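Local coordinates for protein shikimate 5-dehydrogenase (Mycobacterium fortuitum subsp. fortuitum DSM 46621, PDB 4XIJ) that probably catalyses the NADP-dependent interconversion of 3-dehydroshikimate and shikimate, the fourth of seven steps towards chorismate, at residues 216-221 with 239-244; 119-124 with 246-251; 17-22 with 49-54; 95-100 with 108-113; 156-161 with 180-185. One frame throughout, in Å; residues are numbered along the deposited sequence.

How the interactions relate
Interactions 3 and 4 belong to one mixed sheet, their centres 14 Å apart, while interactions 1 and 5 lie in the parallel, Rossmann-like sheet, 21 Å apart between centres. Interaction 2 packs together two helices running between these two bodies: helix 114-122 follows strand 108-111 of interaction 4, and helix 246-261 follows strand 241-243 of interaction 1. Interactions 1 and 2 touch directly, with R218 NH2 probably bonded to L122 O (3.0 Å), whereas interactions 2 and 4 come within about 5 Å at their nearest atoms. A sulfate held by N98 of interaction 4, K77 and T73, and about 5 Å from the side chain of V18 in interaction 3, may mark the substrate pocket.

Interaction 1: residues 216-221 with 239-244; sequences VPRVLD and GGEAIN
R218 and E241 extend from neighbouring strands on the same side of the sheet, their side chains alongside each other and joined by a salt bridge. The arginine can be followed outward from CB. Its CG lies anti to the carbonyl carbon (chi1 -57°), and the chain runs straight on to CD, which passes 4.0 Å from E241 OE1. A bend at chi3 then places NE, whose N-H meets E241 OE1 at 2.9 Å in the guanidinium plane. CZ stands 3.5 Å from E241 OE1, and NH2 adds a weak bond of 3.3 Å to the same oxygen. NH2 also touches I243 CD1 at 3.7 Å and donates to L122 O of helix 114-122; NH1 is bonded outside the strand pair. Glutamate suits the partner position because its extended chain brings the carboxylate level with NE; turned 58° from the guanidinium, it takes NE on the anti side of OE1, well out of the carboxylate plane. Strands 218-221 and 241-243 are the parallel arms of a beta-alpha-beta unit connected by helix 230-237, the second strand being outermost in the Rossmann-like sheet. Alternating backbone bonds join them: E241 N to P217 O, V219 N to E241 O, I243 N to V219 O, and D221 N to I243 O. At the start of the pairing G240 CA lies 3.3 Å from P217 O; a beta carbon there would run into that oxygen, so glycine suits the place. L220 CD1 rests on I243 CG2 (3.7 Å). On the other side of the sheet V219 packs on L231 and V235 of helix 230-237, and the methyl of A242 on A232.

Interaction 2: residues 119-124 with 246-251; sequences TGALGT and LQMLLN
A121 and G120, near the end of helix 114-122, pack against Q247, M248 and N251 in the first turns of helix 246-261. In shikimate dehydrogenases two such helices typically connect the substrate-binding and nucleotide-binding domains; here helix 114-122 offers small residues, G120 and A121, to the longer side chains of helix 246-261, with no hydrogen bond between the segments. A121 CB, a single methyl, fits beside Q247 CB at 3.7 Å and reaches M248 CG at 4.1 Å. Both larger residues set CG anti to the carbonyl carbon, beside the backbone N, but they differ further out. Q247 touches A121 through CB; beyond CG the chain bends at chi2 (-52°). M248 continues extended to its sulfur and bends only at chi3, and its side chain also contacts L220 of strand 218-221. G120 has only hydrogens on CA, which allows N251 to lie directly on its backbone: OD1 is 3.5 Å from G120 CA, and CG is 3.6 Å from the same carbon. The asparagine amide is kept in position by its own helix. ND2 donates to Q247 O at 2.9 Å, nearly straight at 169° and in the amide plane. N251 N donates to that oxygen too, from the opposite face of the carbonyl plane, so two donors of one residue grip it. Held in this way, N251 ND2 lies 3.7 Å from A121 N, with no hydrogen bond between them.

Interaction 3: residues 17-22 with 49-54; sequences AVLGSP and IECTAE
L19 and I49 run alongside each other on one face of the sheet and form the tight part of this contact. L19 holds CG anti to the carbonyl carbon (chi1 -50°), and its CD2 lies 3.7 Å from I49 CB. I49 CD1 fits between A17 CB (3.7 Å) and L19 CD2 (3.8 Å). L19 CB meets C51 CB at 4.0 Å, and helix 56-61 closes over L19 and C51; branched aliphatic chains suit this apolar face. The backbones run parallel as the outer strand pair of a beta-alpha-beta unit, in which helix 28-38 links strand 15-20 to strand 45-50 at the edge of the mixed sheet. I49 N donates to V18 O (2.9 Å, 171°), but the next bond, G20 N to I49 O, is weak. C51 N then meets G20 O from above the carbonyl plane. At G20, with phi 167°, a beta carbon would be jammed against the carbonyl oxygen of L19, so glycine fits where other residues would be strained. Past it the pairing gives way to polar, more open surroundings: S21 OG stands 3.4 Å from E50 OE2, and a water bonded to S21 OG at 2.7 Å also donates to that carboxylate oxygen.

Interaction 4: residues 95-100 with 108-113; sequences GSANTL and WRADNT. With SO4 (sulfate ion), chain E.
N98 and T113 cross at about a right angle beside the beta hairpin of strands 99-102 and 108-111, and join it to the loop leading into helix 114-122. CG of N98 sits between the backbone N and the carbonyl carbon (chi1 76°). The amide uses both ends: OD1 accepts from T113 N at 2.7 Å, and ND2 donates to T113 OG1, near the amide plane. T99 OG1 donates to N98 OD1 from the face opposite T113 N. The oxygen is thus gripped twice and the amide's rotation fixed; a carboxamide, donor and acceptor in one, suits this place. T113 OG1 is further bonded to Q252 O, and T99 OG1 to Q256 NE2, both in helix 246-261. N112 also uses both amide ends: ND2 donates to S96 O (3.0 Å, 172°) from above that carbonyl plane, and OD1 caps V115 N at the start of helix 114-122. Within the hairpin, D111 N bonds to T99 O. A97 CB meets A110 CB at 3.6 Å, small methyls allowing close approach. L100 CB reaches W108 CE3 at 3.8 Å, while the ring presents its edge to the leucine's carbonyl. K77 and T73 also bind the sulfate, probably from the crystallisation liquor. N98 appears to be the asparagine of the family's Asn-Thr motif, which binds shikimate in relatives, so the ion may mark that pocket; N98 ND2 donates to its O4 at 3.1 Å.

Interaction 5: residues 156-161 with 180-185; sequences VARDEG and CDIGGA
At the carboxyl end of a Rossmann-type beta-alpha-beta unit, V156 and A157 meet C180, D181 and I182. The two parallel strands lie at the outer side of the sheet of a Rossmann-like domain that probably binds NADP; in such folds the end of the second strand commonly lies near the adenosine part of the cofactor. A157 N donates to C180 O at 3.1 Å. I182 N returns the bond to A157 O, but from well above the carbonyl plane (67° out of it), because the chain is already turning away from the sheet. A157 O also accepts from W179 NE1. The apolar part is carried by V156 and I182, whose side chains cross at about a right angle. V156 CG1, anti to the backbone N, rests 3.7 Å from I182 CG1. I182 CG2 lies 3.8 Å from R158 N, so one branch covers the valine and the other the end of the strand; a beta-branched residue suits both tasks. D181 shapes the turn: its OD1 takes G183 N at 3.0 Å, from above the carboxylate plane, an Asx turn inside a type I turn running to G184. D181 OD2 accepts from a water that also donates to R158 O, bridging the two segments just past the strand ends. Helix 160-172 starts right after D159, its N-cap, whose OD2 accepts from K162 N, and leads over to strand 176-181 as a beta-alpha-beta crossover. Strand 128-132 flanks V156 and I182 from inside, whereas strand 176-181 is the last of the sheet at this end.

Interaction 1: residues 216-221 with 239-244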
# COMPACT_ATOMS: atom_id res chain seq x y z
N VAL A 216 17.95 -5.91 -11.39
CA VAL A 216 17.41 -6.23 -10.06
C VAL A 216 16.58 -7.51 -10.18
O VAL A 216 15.73 -7.58 -11.04
CB VAL A 216 16.54 -5.09 -9.54
CG1 VAL A 216 15.96 -5.45 -8.17
CG2 VAL A 216 17.34 -3.72 -9.44
N PRO A 217 16.88 -8.55 -9.36
CA PRO A 217 16.27 -9.85 -9.65
C PRO A 217 14.75 -9.90 -9.54
O PRO A 217 14.14 -10.66 -10.28
CB PRO A 217 16.94 -10.77 -8.61
CG PRO A 217 18.26 -10.12 -8.36
CD PRO A 217 17.96 -8.63 -8.37
N ARG A 218 14.16 -9.17 -8.60
CA ARG A 218 12.72 -9.18 -8.37
C ARG A 218 12.29 -7.74 -8.18
O ARG A 218 12.81 -7.02 -7.35
CB ARG A 218 12.39 -10.03 -7.16
CG ARG A 218 12.90 -11.43 -7.37
CD ARG A 218 12.44 -12.35 -6.26
NE ARG A 218 10.99 -12.56 -6.24
CZ ARG A 218 10.18 -12.14 -5.28
NH1 ARG A 218 10.68 -11.47 -4.26
NH2 ARG A 218 8.86 -12.39 -5.35
N VAL A 219 11.33 -7.31 -8.99
CA VAL A 219 10.87 -5.93 -8.96
C VAL A 219 9.36 -5.88 -8.82
O VAL A 219 8.64 -6.47 -9.65
CB VAL A 219 11.31 -5.17 -10.25
CG1 VAL A 219 10.73 -3.75 -10.23
CG2 VAL A 219 12.86 -5.16 -10.31
N LEU A 220 8.89 -5.21 -7.77
CA LEU A 220 7.49 -4.87 -7.58
C LEU A 220 7.27 -3.47 -8.15
O LEU A 220 7.84 -2.50 -7.66
CB LEU A 220 7.10 -4.95 -6.09
CG LEU A 220 5.72 -4.43 -5.75
CD1 LEU A 220 4.67 -5.30 -6.43
CD2 LEU A 220 5.56 -4.50 -4.22
N ASP A 221 6.49 -3.41 -9.23
CA ASP A 221 6.15 -2.16 -9.87
C ASP A 221 4.74 -1.76 -9.39
O ASP A 221 3.79 -2.52 -9.57
CB ASP A 221 6.19 -2.35 -11.39
CG ASP A 221 6.08 -1.06 -12.16
OD1 ASP A 221 5.81 0.00 -11.58
OD2 ASP A 221 6.33 -1.11 -13.37
N GLY A 239 15.88 -11.85 -17.28
CA GLY A 239 15.75 -13.08 -16.52
C GLY A 239 15.11 -12.94 -15.16
O GLY A 239 14.99 -13.92 -14.42
N GLY A 240 14.67 -11.73 -14.81
CA GLY A 240 14.09 -11.51 -13.50
C GLY A 240 12.58 -11.63 -13.44
O GLY A 240 11.91 -11.98 -14.44
N GLU A 241 12.04 -11.36 -12.26
CA GLU A 241 10.60 -11.42 -12.03
C GLU A 241 10.05 -10.03 -11.81
O GLU A 241 10.59 -9.26 -11.00
CB GLU A 241 10.30 -12.29 -10.80
CG GLU A 241 8.78 -12.37 -10.53
CD GLU A 241 8.41 -13.10 -9.25
OE1 GLU A 241 9.32 -13.42 -8.45
OE2 GLU A 241 7.20 -13.36 -9.07
N ALA A 242 8.96 -9.72 -12.50
CA ALA A 242 8.28 -8.45 -12.33
C ALA A 242 6.88 -8.74 -11.82
O ALA A 242 6.17 -9.62 -12.35
CB ALA A 242 8.22 -7.67 -13.68
N ILE A 243 6.48 -8.02 -10.78
CA ILE A 243 5.16 -8.13 -10.15
C ILE A 243 4.46 -6.78 -10.28
O ILE A 243 5.13 -5.75 -10.05
CB ILE A 243 5.31 -8.48 -8.67
CG1 ILE A 243 6.06 -9.80 -8.51
CG2 ILE A 243 3.95 -8.59 -7.97
CD1 ILE A 243 6.79 -9.89 -7.21
N ASN A 244 3.17 -6.74 -10.64
CA ASN A 244 2.57 -5.40 -10.76
C ASN A 244 1.70 -4.95 -9.60
O ASN A 244 1.42 -5.71 -8.68
CB ASN A 244 1.79 -5.23 -12.08
CG ASN A 244 0.49 -6.03 -12.18
OD1 ASN A 244 -0.27 -6.13 -11.24
ND2 ASN A 244 0.20 -6.48 -13.39

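Interaction 2: residues 119-124 with 246-251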
# COMPACT_ATOMS: atom_id res chain seq x y z
N THR A 119 4.46 -6.06 1.54
CA THR A 119 5.01 -7.33 2.07
C THR A 119 4.34 -8.55 1.42
O THR A 119 5.00 -9.55 1.15
CB THR A 119 4.86 -7.46 3.64
OG1 THR A 119 3.46 -7.46 3.97
CG2 THR A 119 5.54 -6.29 4.38
N GLY A 120 3.04 -8.43 1.16
CA GLY A 120 2.27 -9.51 0.57
C GLY A 120 2.66 -9.70 -0.89
O GLY A 120 2.79 -10.84 -1.37
N ALA A 121 2.76 -8.59 -1.64
CA ALA A 121 3.06 -8.73 -3.08
C ALA A 121 4.46 -9.27 -3.34
O ALA A 121 4.67 -10.06 -4.25
CB ALA A 121 2.88 -7.36 -3.79
N LEU A 122 5.42 -8.81 -2.54
CA LEU A 122 6.81 -9.21 -2.76
C LEU A 122 7.15 -10.57 -2.16
O LEU A 122 7.98 -11.30 -2.70
CB LEU A 122 7.73 -8.17 -2.15
CG LEU A 122 8.36 -7.15 -3.06
CD1 LEU A 122 9.29 -6.23 -2.23
CD2 LEU A 122 9.20 -7.85 -4.17
N GLY A 123 6.53 -10.91 -1.04
CA GLY A 123 6.90 -12.14 -0.34
C GLY A 123 8.13 -11.97 0.54
O GLY A 123 8.05 -12.01 1.78
N THR A 124 9.29 -11.85 -0.11
CA THR A 124 10.54 -11.47 0.58
C THR A 124 11.26 -10.49 -0.33
O THR A 124 11.01 -10.43 -1.54
CB THR A 124 11.45 -12.70 0.87
OG1 THR A 124 12.57 -12.31 1.67
CG2 THR A 124 11.98 -13.32 -0.45
N LEU A 246 -1.37 -4.43 -9.09
CA LEU A 246 -2.63 -5.10 -8.68
C LEU A 246 -2.37 -6.00 -7.47
O LEU A 246 -3.26 -6.19 -6.64
CB LEU A 246 -3.26 -5.92 -9.81
CG LEU A 246 -3.84 -5.04 -10.91
CD1 LEU A 246 -4.24 -5.98 -12.05
CD2 LEU A 246 -5.05 -4.19 -10.41
N GLN A 247 -1.17 -6.57 -7.36
CA GLN A 247 -0.92 -7.42 -6.19
C GLN A 247 -0.78 -6.61 -4.88
O GLN A 247 -1.09 -7.13 -3.80
CB GLN A 247 0.36 -8.26 -6.40
CG GLN A 247 0.25 -9.21 -7.58
CD GLN A 247 -1.01 -10.08 -7.54
OE1 GLN A 247 -1.76 -10.16 -8.54
NE2 GLN A 247 -1.22 -10.76 -6.45
N MET A 248 -0.31 -5.36 -4.96
CA MET A 248 -0.35 -4.46 -3.81
C MET A 248 -1.81 -4.19 -3.42
O MET A 248 -2.17 -4.34 -2.27
CB MET A 248 0.39 -3.16 -4.13
CG MET A 248 1.87 -3.44 -4.35
SD MET A 248 2.73 -2.02 -5.09
CE MET A 248 2.51 -0.71 -3.89
N LEU A 249 -2.65 -3.84 -4.40
CA LEU A 249 -4.07 -3.56 -4.10
C LEU A 249 -4.74 -4.79 -3.47
O LEU A 249 -5.50 -4.66 -2.48
CB LEU A 249 -4.86 -3.11 -5.35
CG LEU A 249 -4.43 -1.81 -6.02
CD1 LEU A 249 -5.35 -1.53 -7.21
CD2 LEU A 249 -4.44 -0.65 -5.04
N LEU A 250 -4.46 -5.97 -4.01
CA LEU A 250 -5.03 -7.20 -3.48
C LEU A 250 -4.66 -7.41 -2.02
O LEU A 250 -5.54 -7.62 -1.18
CB LEU A 250 -4.56 -8.38 -4.33
CG LEU A 250 -5.15 -9.72 -3.89
CD1 LEU A 250 -6.61 -9.81 -4.22
CD2 LEU A 250 -4.36 -10.81 -4.60
N ASN A 251 -3.36 -7.33 -1.72
CA ASN A 251 -2.91 -7.58 -0.37
C ASN A 251 -3.31 -6.48 0.64
O ASN A 251 -3.62 -6.80 1.79
CB ASN A 251 -1.41 -7.82 -0.37
CG ASN A 251 -1.06 -9.24 -0.81
OD1 ASN A 251 -1.10 -10.18 0.00
ND2 ASN A 251 -0.78 -9.42 -2.10

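Interaction 3: residues 17-22 with 49-54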
# COMPACT_ATOMS: atom_id res chain seq x y z
N ALA A 17 -17.10 1.99 3.83
CA ALA A 17 -16.92 2.93 2.73
C ALA A 17 -15.45 3.18 2.50
O ALA A 17 -14.60 2.92 3.38
CB ALA A 17 -17.61 4.28 3.01
N VAL A 18 -15.17 3.75 1.33
CA VAL A 18 -13.87 4.40 1.09
C VAL A 18 -14.03 5.90 1.06
O VAL A 18 -14.97 6.42 0.47
CB VAL A 18 -13.20 3.89 -0.22
CG1 VAL A 18 -14.06 4.14 -1.51
CG2 VAL A 18 -11.76 4.47 -0.37
N LEU A 19 -13.12 6.58 1.76
CA LEU A 19 -13.09 8.05 1.85
C LEU A 19 -11.87 8.61 1.13
O LEU A 19 -10.76 8.10 1.30
CB LEU A 19 -13.03 8.50 3.30
CG LEU A 19 -14.01 7.96 4.33
CD1 LEU A 19 -13.88 8.71 5.68
CD2 LEU A 19 -15.44 7.74 3.92
N GLY A 20 -12.06 9.65 0.33
CA GLY A 20 -10.93 10.28 -0.31
C GLY A 20 -11.38 11.23 -1.40
O GLY A 20 -12.60 11.41 -1.59
N SER A 21 -10.42 11.80 -2.13
CA SER A 21 -10.75 12.75 -3.18
C SER A 21 -9.51 12.98 -4.05
O SER A 21 -8.51 13.50 -3.59
CB SER A 21 -11.24 14.06 -2.57
OG SER A 21 -11.49 15.01 -3.59
N PRO A 22 -9.57 12.56 -5.32
CA PRO A 22 -10.73 11.96 -6.00
C PRO A 22 -11.00 10.52 -5.55
O PRO A 22 -10.12 9.81 -5.02
CB PRO A 22 -10.32 12.04 -7.48
CG PRO A 22 -8.84 11.95 -7.46
CD PRO A 22 -8.44 12.78 -6.24
N ILE A 49 -17.31 7.72 -0.63
CA ILE A 49 -17.62 9.05 -0.10
C ILE A 49 -16.50 10.02 -0.41
O ILE A 49 -15.38 9.86 0.06
CB ILE A 49 -17.89 8.98 1.42
CG1 ILE A 49 -19.01 7.98 1.72
CG2 ILE A 49 -18.30 10.34 1.91
CD1 ILE A 49 -19.21 7.65 3.22
N GLU A 50 -16.80 11.02 -1.22
CA GLU A 50 -15.81 12.06 -1.49
C GLU A 50 -15.58 12.82 -0.19
O GLU A 50 -16.54 13.22 0.51
CB GLU A 50 -16.28 12.99 -2.62
CG GLU A 50 -15.16 13.91 -3.11
CD GLU A 50 -15.55 14.81 -4.27
OE1 GLU A 50 -16.73 14.77 -4.71
OE2 GLU A 50 -14.67 15.60 -4.71
N CYS A 51 -14.31 13.00 0.18
CA CYS A 51 -13.95 13.48 1.52
C CYS A 51 -12.56 14.09 1.48
O CYS A 51 -11.62 13.41 1.06
CB CYS A 51 -13.96 12.33 2.54
SG CYS A 51 -13.85 12.86 4.22
N THR A 52 -12.43 15.36 1.87
CA THR A 52 -11.11 15.99 2.01
C THR A 52 -10.48 15.60 3.35
O THR A 52 -11.16 15.01 4.21
CB THR A 52 -11.21 17.51 1.94
OG1 THR A 52 -11.91 17.93 3.12
CG2 THR A 52 -11.92 17.94 0.62
N ALA A 53 -9.18 15.91 3.53
CA ALA A 53 -8.54 15.68 4.83
C ALA A 53 -9.28 16.43 5.94
O ALA A 53 -9.51 15.92 7.04
CB ALA A 53 -7.08 16.11 4.80
N GLU A 54 -9.67 17.66 5.62
CA GLU A 54 -10.31 18.51 6.57
C GLU A 54 -11.69 17.99 6.97
O GLU A 54 -12.10 18.12 8.14
CB GLU A 54 -10.38 19.91 5.98
CG GLU A 54 -8.95 20.45 5.85
CD GLU A 54 -8.16 20.14 4.52
OE1 GLU A 54 -8.57 19.37 3.61
OE2 GLU A 54 -7.06 20.73 4.42
O HOH W 1 -12.79 14.58 -5.92

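Interaction 4: residues 95-100 with 108-113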
# COMPACT_ATOMS: atom_id res chain seq x y z
N GLY A 95 3.31 6.78 9.47
CA GLY A 95 2.95 8.17 9.61
C GLY A 95 1.58 8.45 9.00
O GLY A 95 1.19 9.60 8.91
N SER A 96 0.82 7.42 8.63
CA SER A 96 -0.49 7.67 8.01
C SER A 96 -1.26 6.36 8.10
O SER A 96 -0.68 5.31 8.32
CB SER A 96 -0.36 8.14 6.53
OG SER A 96 0.01 7.03 5.72
N ALA A 97 -2.58 6.44 7.89
CA ALA A 97 -3.46 5.27 7.97
C ALA A 97 -4.39 5.18 6.77
O ALA A 97 -5.05 6.18 6.41
CB ALA A 97 -4.30 5.30 9.27
N ASN A 98 -4.48 4.00 6.16
CA ASN A 98 -5.44 3.83 5.08
C ASN A 98 -6.66 3.01 5.51
O ASN A 98 -7.46 2.62 4.66
CB ASN A 98 -4.78 3.15 3.87
CG ASN A 98 -4.57 1.65 4.10
OD1 ASN A 98 -4.41 1.23 5.23
ND2 ASN A 98 -4.61 0.85 3.04
N THR A 99 -6.80 2.76 6.81
CA THR A 99 -7.82 1.86 7.33
C THR A 99 -8.28 2.35 8.68
O THR A 99 -7.45 2.70 9.53
CB THR A 99 -7.30 0.42 7.51
OG1 THR A 99 -6.71 -0.05 6.28
CG2 THR A 99 -8.45 -0.57 7.90
N LEU A 100 -9.60 2.37 8.86
CA LEU A 100 -10.19 2.68 10.18
C LEU A 100 -11.14 1.56 10.52
O LEU A 100 -12.01 1.24 9.71
CB LEU A 100 -10.91 4.02 10.17
CG LEU A 100 -10.00 5.25 10.06
CD1 LEU A 100 -10.83 6.50 9.70
CD2 LEU A 100 -9.23 5.42 11.37
N TRP A 108 -12.36 3.87 17.26
CA TRP A 108 -11.90 3.59 15.90
C TRP A 108 -10.41 3.35 15.97
O TRP A 108 -9.67 4.13 16.58
CB TRP A 108 -12.18 4.77 14.96
CG TRP A 108 -13.59 4.93 14.53
CD1 TRP A 108 -14.54 5.77 15.09
CD2 TRP A 108 -14.23 4.26 13.44
NE1 TRP A 108 -15.72 5.66 14.38
CE2 TRP A 108 -15.56 4.74 13.37
CE3 TRP A 108 -13.80 3.31 12.48
CZ2 TRP A 108 -16.46 4.32 12.39
CZ3 TRP A 108 -14.71 2.88 11.51
CH2 TRP A 108 -16.03 3.38 11.48
N ARG A 109 -9.98 2.26 15.36
CA ARG A 109 -8.56 1.91 15.31
C ARG A 109 -8.00 2.15 13.91
O ARG A 109 -8.51 1.61 12.91
CB ARG A 109 -8.37 0.44 15.73
CG ARG A 109 -6.88 -0.01 15.78
CD ARG A 109 -6.78 -1.52 16.18
NE ARG A 109 -7.22 -2.35 15.05
CZ ARG A 109 -8.10 -3.36 15.12
NH1 ARG A 109 -8.63 -3.73 16.28
NH2 ARG A 109 -8.44 -4.01 14.01
N ALA A 110 -6.92 2.94 13.83
CA ALA A 110 -6.24 3.20 12.58
C ALA A 110 -5.18 2.16 12.26
O ALA A 110 -4.42 1.77 13.14
CB ALA A 110 -5.55 4.54 12.61
N ASP A 111 -5.12 1.72 11.01
CA ASP A 111 -4.05 0.83 10.60
C ASP A 111 -3.57 1.25 9.23
O ASP A 111 -4.23 2.07 8.54
CB ASP A 111 -4.51 -0.65 10.60
CG ASP A 111 -3.37 -1.67 10.47
OD1 ASP A 111 -2.17 -1.34 10.68
OD2 ASP A 111 -3.70 -2.85 10.20
N ASN A 112 -2.42 0.73 8.83
CA ASN A 112 -1.93 0.98 7.49
C ASN A 112 -1.71 -0.34 6.76
O ASN A 112 -0.73 -1.02 7.01
CB ASN A 112 -0.63 1.82 7.53
CG ASN A 112 -0.26 2.29 6.15
OD1 ASN A 112 -0.10 1.45 5.24
ND2 ASN A 112 -0.15 3.63 5.95
N THR A 113 -2.64 -0.72 5.88
CA THR A 113 -2.46 -1.97 5.17
C THR A 113 -1.76 -1.78 3.82
O THR A 113 -1.52 -2.75 3.12
CB THR A 113 -3.79 -2.71 4.94
OG1 THR A 113 -4.57 -2.00 3.95
CG2 THR A 113 -4.54 -2.88 6.27
S SO4 E . -5.06 3.10 -0.78
O1 SO4 E . -4.73 2.21 -1.92
O2 SO4 E . -4.70 4.48 -1.21
O3 SO4 E . -6.51 3.07 -0.43
O4 SO4 E . -4.40 2.51 0.39

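Interaction 5: residues 156-161 with 180-185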
# COMPACT_ATOMS: atom_id res chain seq x y z
N VAL A 156 16.37 5.30 -4.20
CA VAL A 156 16.86 5.69 -5.53
C VAL A 156 15.93 6.75 -6.03
O VAL A 156 14.78 6.47 -6.39
CB VAL A 156 16.91 4.46 -6.48
CG1 VAL A 156 17.30 4.85 -7.88
CG2 VAL A 156 17.84 3.36 -5.91
N ALA A 157 16.39 7.98 -6.02
CA ALA A 157 15.51 9.09 -6.33
C ALA A 157 16.35 10.29 -6.75
O ALA A 157 17.57 10.34 -6.54
CB ALA A 157 14.62 9.47 -5.11
N ARG A 158 15.69 11.28 -7.32
CA ARG A 158 16.35 12.48 -7.79
C ARG A 158 16.57 13.53 -6.71
O ARG A 158 17.58 14.25 -6.71
CB ARG A 158 15.51 13.12 -8.90
CG ARG A 158 16.11 14.37 -9.48
CD ARG A 158 15.30 14.86 -10.69
NE ARG A 158 15.32 13.87 -11.77
CZ ARG A 158 14.30 13.09 -12.12
NH1 ARG A 158 13.12 13.21 -11.52
NH2 ARG A 158 14.49 12.17 -13.07
N ASP A 159 15.61 13.65 -5.79
CA ASP A 159 15.63 14.73 -4.82
C ASP A 159 16.26 14.26 -3.52
O ASP A 159 15.73 13.43 -2.83
CB ASP A 159 14.21 15.26 -4.56
CG ASP A 159 14.23 16.57 -3.81
OD1 ASP A 159 14.31 17.63 -4.48
OD2 ASP A 159 14.21 16.50 -2.56
N GLU A 160 17.46 14.75 -3.22
CA GLU A 160 18.18 14.30 -2.05
C GLU A 160 17.46 14.66 -0.74
O GLU A 160 17.51 13.91 0.22
CB GLU A 160 19.58 14.91 -2.06
CG GLU A 160 20.48 14.48 -0.88
CD GLU A 160 21.95 14.88 -1.05
OE1 GLU A 160 22.29 15.65 -2.00
OE2 GLU A 160 22.78 14.42 -0.23
N GLY A 161 16.75 15.77 -0.73
CA GLY A 161 16.02 16.19 0.46
C GLY A 161 14.88 15.24 0.80
O GLY A 161 14.76 14.76 1.94
N CYS A 180 20.66 7.00 -3.24
CA CYS A 180 21.36 6.86 -4.51
C CYS A 180 20.66 7.79 -5.52
O CYS A 180 19.46 7.65 -5.75
CB CYS A 180 21.34 5.40 -4.97
SG CYS A 180 22.13 5.15 -6.53
N ASP A 181 21.38 8.76 -6.09
CA ASP A 181 20.81 9.60 -7.15
C ASP A 181 20.43 8.72 -8.33
O ASP A 181 21.30 8.07 -8.93
CB ASP A 181 21.84 10.66 -7.57
CG ASP A 181 21.26 11.73 -8.46
OD1 ASP A 181 20.19 11.56 -9.06
OD2 ASP A 181 21.92 12.78 -8.58
N ILE A 182 19.16 8.74 -8.72
CA ILE A 182 18.70 7.93 -9.83
C ILE A 182 19.40 8.28 -11.12
O ILE A 182 19.60 7.39 -11.97
CB ILE A 182 17.15 8.05 -9.98
CG1 ILE A 182 16.55 6.93 -10.85
CG2 ILE A 182 16.69 9.46 -10.46
CD1 ILE A 182 15.01 6.92 -10.81
N GLY A 183 19.84 9.54 -11.22
CA GLY A 183 20.50 10.03 -12.42
C GLY A 183 22.02 9.97 -12.36
O GLY A 183 22.70 10.44 -13.28
N GLY A 184 22.56 9.38 -11.28
CA GLY A 184 24.00 9.42 -11.06
C GLY A 184 24.78 8.15 -11.36
O GLY A 184 24.22 7.10 -11.74
N ALA A 185 26.09 8.24 -11.11
CA ALA A 185 27.01 7.14 -11.34
C ALA A 185 26.90 5.99 -10.34
O ALA A 185 27.51 4.93 -10.56
CB ALA A 185 28.45 7.68 -11.33
O HOH W 2 19.79 14.75 -8.19